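Local coordinates for acetylxylan esterase / glucomannan deacetylase (PDB 2W9X) that removes acetyl groups from acetylated xylan and, with a large preference, from acetylated glucomannan during the breakdown of plant cell wall polysaccharides, at the interface of chains A and B. Numbering follows the deposited sequence. Chains: chain A/B, Putative acetyl xylan esterase.

The interface of chains A and B. Residues chain A 302-303, 306, 322, 324; chain B 306, 309-310, 313.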
# COMPACT_ATOMS: atom_id res chain seq x y z
N ALA A 302 6.33 -2.38 -13.91
CA ALA A 302 5.76 -2.50 -12.58
C ALA A 302 6.81 -2.81 -11.54
O ALA A 302 6.75 -2.30 -10.42
CB ALA A 302 4.65 -3.55 -12.54
N GLU A 303 7.78 -3.67 -11.90
CA GLU A 303 8.82 -4.05 -10.95
C GLU A 303 9.71 -2.89 -10.55
O GLU A 303 10.06 -2.77 -9.36
CB GLU A 303 9.69 -5.23 -11.43
CG GLU A 303 10.83 -5.53 -10.44
CD GLU A 303 11.41 -6.91 -10.57
OE1 GLU A 303 10.65 -7.90 -10.52
OE2 GLU A 303 12.63 -7.02 -10.69
N GLY A 306 7.81 -0.80 -8.12
CA GLY A 306 7.87 -1.49 -6.81
C GLY A 306 9.12 -1.12 -6.02
O GLY A 306 9.05 -0.89 -4.80
N GLN A 322 1.39 1.99 -4.89
CA GLN A 322 1.43 1.57 -6.28
C GLN A 322 0.04 1.11 -6.74
O GLN A 322 -0.71 0.50 -5.95
CB GLN A 322 2.43 0.41 -6.44
CG GLN A 322 2.53 -0.15 -7.85
CD GLN A 322 3.70 -1.09 -7.99
OE1 GLN A 322 4.10 -1.74 -7.02
NE2 GLN A 322 4.26 -1.17 -9.20
N VAL A 324 -1.20 -1.00 -10.27
CA VAL A 324 -0.88 -1.62 -11.54
C VAL A 324 -2.20 -1.90 -12.24
O VAL A 324 -3.03 -2.66 -11.72
CB VAL A 324 -0.07 -2.94 -11.40
CG1 VAL A 324 0.21 -3.52 -12.79
CG2 VAL A 324 1.26 -2.73 -10.63
N GLY B 306 9.28 -4.87 -2.19
CA GLY B 306 8.73 -3.99 -3.24
C GLY B 306 8.43 -4.75 -4.53
O GLY B 306 7.40 -4.49 -5.20
N VAL B 309 5.23 -7.00 -3.90
CA VAL B 309 3.99 -6.23 -3.99
C VAL B 309 3.66 -5.94 -5.47
O VAL B 309 2.50 -6.08 -5.92
CB VAL B 309 4.08 -4.89 -3.20
CG1 VAL B 309 2.81 -4.06 -3.44
CG2 VAL B 309 4.26 -5.17 -1.72
N ALA B 310 4.68 -5.55 -6.23
CA ALA B 310 4.50 -5.25 -7.66
C ALA B 310 4.05 -6.45 -8.50
O ALA B 310 3.18 -6.29 -9.37
CB ALA B 310 5.77 -4.63 -8.24
N LYS B 313 0.33 -7.28 -7.55
CA LYS B 313 -0.59 -6.35 -8.23
C LYS B 313 -0.65 -6.61 -9.73
O LYS B 313 -1.72 -6.62 -10.32
CB LYS B 313 -0.17 -4.91 -7.96
CG LYS B 313 -0.38 -4.48 -6.54
CD LYS B 313 0.06 -3.04 -6.35
CE LYS B 313 -0.22 -2.55 -4.94
NZ LYS B 313 -1.68 -2.29 -4.75
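A:Gln322 and B:Ala310 bury more surface than their neighbours in this helix-against-helix-and-strand patch, 58 and 45 Å² respectively. The methyl of B:Ala310 points into chain A and meets the amide end of A:Gln322, with its CB 3.5 Å from the side-chain oxygen OE1. The same CB lies 3.3 Å from the backbone oxygen of A:Ala302 and 4.0 Å from CA of A:Gly306, so that the methyl is set among all three on its side facing chain A. A:Gln322 runs out from its strand in an extended chain, CG opposite the backbone N (chi1 178°), to the helix of its own chain. There NE2 donates to the carbonyl O of A:Ala302 at 3.0 Å, a fairly straight bond (151° at H) lying close to the glutamine's amide plane. This bond probably holds the amide in this rotation, with OE1 toward B:Ala310. Farther along, the aliphatic part of B:Lys313 crosses the stem of A:Gln322, CD lying against its CG. A bend at the last torsion (chi4 -74°) turns the terminal amine nitrogen NZ aside, past the backbone O of A:Gln322, and leaves it 3.2 Å from that oxygen in a weak hydrogen bond. Nearer the lysine's backbone, CB packs on CG2 of A:Val324 at 3.7 Å. The two Gly306 residues, lacking side chains, let the helix backbones approach closely, with A:Gly306 CA 3.4 Å from B:Gly306 O. This two-fold pairing may be biological or only a crystal contact. Helix 300-314 of each chain packs against its copy and against strand 320-325 of the partner; both elements belong to the GDSL-like (SGNH) esterase domain, and the patch centre lies about 20 Å from the nucleophile A:Ser151, remote from the active site.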